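Local coordinates for phycoerythrin alpha-2 chain, chloroplastic (PDB 1XG0), which harvests light for photosynthesis as the alpha-2 subunit of a cryptophyte phycoerythrin, carrying a covalently attached 15,16-dihydrobiliverdin chromophore, at residues 28-31 with 35-38. Residues are numbered along the deposited sequence; the frame is centred on the assembly and turned at random.
Sequences GAKA and DDEM. With DBV (15,16-dihydrobiliverdin), chain G.
In the long loop joining the two antiparallel strands 7-15 and 38-46, the chain turns back on itself and the carboxylate of D36, in a short 3-10 segment, takes up the backbone amides of 31-33, the last weakly. OD1 takes the amide of A31 through its syn lone pair, with 2.8 Å from A31 N to D36 OD1 and a nearly straight N-H...O angle of 167°. OD2 receives the amides of G32 and, weakly, G33. With chi1 at -64°, CG of D36 stands opposite its own carbonyl carbon and the carboxylate reaches the facing backbone. K30 crosses the D36 side chain at about a right angle, its CB 3.6 Å from D36 OD1. Its chain bends at chi3 (77°), and K30 NZ, 4.8 Å from D36 OD2, makes no contact with the carboxylate. The methyl of A31 meets D35 CB at 3.9 Å, while D35 OD1 forms a salt bridge with a basic side chain of another protein chain. Another side of 35-38 borders the dihydrobiliverdin, D36 O lying 3.6 Å from its CBD. One carboxylate thus serves several loop amides beside the chromophore, and their N-H dipoles, with the nearby lysine, would favour its ionised form.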
loop_
_atom_site.group_PDB
_atom_site.type_symbol
_atom_site.label_atom_id
_atom_site.label_comp_id
_atom_site.label_asym_id
_atom_site.label_seq_id
_atom_site.Cartn_x
_atom_site.Cartn_y
_atom_site.Cartn_z
ATOM N N GLY B 28 15.019 -30.809 -0.361
ATOM C CA GLY B 28 14.550 -31.982 0.328
ATOM C C GLY B 28 13.815 -32.952 -0.595
ATOM O O GLY B 28 13.792 -32.792 -1.827
ATOM N N ALA B 29 13.246 -33.996 -0.027
ATOM C CA ALA B 29 12.609 -35.025 -0.830
ATOM C C ALA B 29 11.403 -34.486 -1.604
ATOM O O ALA B 29 10.687 -33.579 -1.148
ATOM C CB ALA B 29 12.174 -36.176 0.072
ATOM N N LYS B 30 11.157 -35.085 -2.765
ATOM C CA LYS B 30 10.047 -34.738 -3.624
ATOM C C LYS B 30 8.787 -35.498 -3.232
ATOM O O LYS B 30 8.834 -36.618 -2.710
ATOM C CB LYS B 30 10.339 -35.050 -5.052
ATOM C CG LYS B 30 11.512 -34.272 -5.605
ATOM C CD LYS B 30 11.750 -34.492 -7.035
ATOM C CE LYS B 30 10.804 -33.778 -7.925
ATOM N NZ LYS B 30 11.184 -33.842 -9.389
ATOM N N ALA B 31 7.644 -34.861 -3.499
ATOM C CA ALA B 31 6.317 -35.464 -3.258
ATOM C C ALA B 31 5.804 -36.313 -4.418
ATOM O O ALA B 31 4.998 -37.184 -4.239
ATOM C CB ALA B 31 5.321 -34.363 -2.971
ATOM N N ASP B 35 2.853 -30.559 -4.935
ATOM C CA ASP B 35 3.664 -29.993 -3.859
ATOM C C ASP B 35 5.095 -29.702 -4.325
ATOM O O ASP B 35 5.792 -28.917 -3.681
ATOM C CB ASP B 35 3.641 -30.866 -2.620
ATOM C CG ASP B 35 2.292 -30.903 -1.952
ATOM O OD1 ASP B 35 1.614 -29.868 -1.887
ATOM O OD2 ASP B 35 1.932 -31.980 -1.440
ATOM N N ASP B 36 5.563 -30.349 -5.396
ATOM C CA ASP B 36 6.889 -30.046 -5.932
ATOM C C ASP B 36 6.968 -28.708 -6.655
ATOM O O ASP B 36 8.051 -28.267 -7.011
ATOM C CB ASP B 36 7.332 -31.201 -6.857
ATOM C CG ASP B 36 7.494 -32.495 -6.092
ATOM O OD1 ASP B 36 7.894 -32.450 -4.908
ATOM O OD2 ASP B 36 7.232 -33.572 -6.685
ATOM N N GLU B 37 5.825 -28.064 -6.867
ATOM C CA GLU B 37 5.737 -26.757 -7.534
ATOM C C GLU B 37 5.327 -25.636 -6.540
ATOM O O GLU B 37 5.019 -24.529 -6.969
ATOM C CB GLU B 37 4.768 -26.790 -8.684
ATOM C CG GLU B 37 5.110 -27.799 -9.774
ATOM C CD GLU B 37 4.046 -27.631 -10.922
ATOM O OE1 GLU B 37 4.225 -26.741 -11.683
ATOM O OE2 GLU B 37 3.032 -28.357 -10.945
ATOM N N MET B 38 5.343 -25.953 -5.251
ATOM C CA MET B 38 4.903 -25.029 -4.211
ATOM C C MET B 38 5.884 -25.103 -3.041
ATOM O O MET B 38 6.524 -26.111 -2.818
ATOM C CB MET B 38 3.469 -25.378 -3.740
ATOM C CG MET B 38 2.469 -25.433 -4.852
ATOM S SD MET B 38 0.742 -25.609 -4.318
ATOM C CE MET B 38 0.814 -27.261 -3.657
HETATM N NA DBV G . 9.209 -16.480 -13.366
HETATM C C1A DBV G . 8.681 -16.488 -14.610
HETATM C C2A DBV G . 7.448 -17.281 -14.625
HETATM C C3A DBV G . 7.292 -17.780 -13.356
HETATM C C4A DBV G . 8.394 -17.259 -12.540
HETATM C CMA DBV G . 6.602 -17.431 -15.810
HETATM C CBA DBV G . 5.308 -18.141 -11.813
HETATM O OA DBV G . 9.176 -15.886 -15.588
HETATM C CHA DBV G . 8.618 -17.477 -11.215
HETATM C CAA DBV G . 6.215 -18.723 -12.881
HETATM N NB DBV G . 10.200 -17.564 -9.349
HETATM C C1B DBV G . 9.679 -16.884 -10.432
HETATM C C2B DBV G . 10.313 -15.607 -10.509
HETATM C C3B DBV G . 11.299 -15.593 -9.536
HETATM C C4B DBV G . 11.240 -16.827 -8.787
HETATM C CHB DBV G . 11.962 -17.112 -7.645
HETATM C CMB DBV G . 9.917 -14.422 -11.328
HETATM C CAB DBV G . 12.279 -14.493 -9.288
HETATM C CBB DBV G . 13.462 -14.515 -10.292
HETATM C CGB DBV G . 14.140 -15.863 -10.284
HETATM O O1B DBV G . 14.842 -16.179 -9.303
HETATM O O2B DBV G . 13.912 -16.652 -11.280
HETATM C CHC DBV G . 10.073 -20.864 -5.060
HETATM N NC DBV G . 10.855 -19.084 -6.574
HETATM C C1C DBV G . 11.818 -18.065 -6.635
HETATM C C2C DBV G . 12.593 -18.148 -5.425
HETATM C C3C DBV G . 12.046 -19.173 -4.662
HETATM C C4C DBV G . 11.006 -19.738 -5.396
HETATM C CMC DBV G . 12.465 -19.601 -3.276
HETATM C CAC DBV G . 13.718 -17.235 -5.088
HETATM C CBC DBV G . 13.314 -15.837 -4.616
HETATM C CGC DBV G . 12.798 -15.611 -3.236
HETATM O O1C DBV G . 13.205 -16.384 -2.337
HETATM O O2C DBV G . 11.982 -14.664 -2.988
HETATM N ND DBV G . 11.621 -22.750 -5.535
HETATM C C1D DBV G . 10.355 -22.138 -5.898
HETATM C C2D DBV G . 9.379 -23.229 -5.602
HETATM C C3D DBV G . 9.980 -24.319 -5.147
HETATM C C4D DBV G . 11.450 -24.016 -5.108
HETATM C CMD DBV G . 7.908 -23.021 -5.846
HETATM C CAD DBV G . 9.345 -25.571 -4.740
HETATM C CBD DBV G . 9.956 -26.671 -4.370
HETATM O OD DBV G . 12.378 -24.785 -4.769
#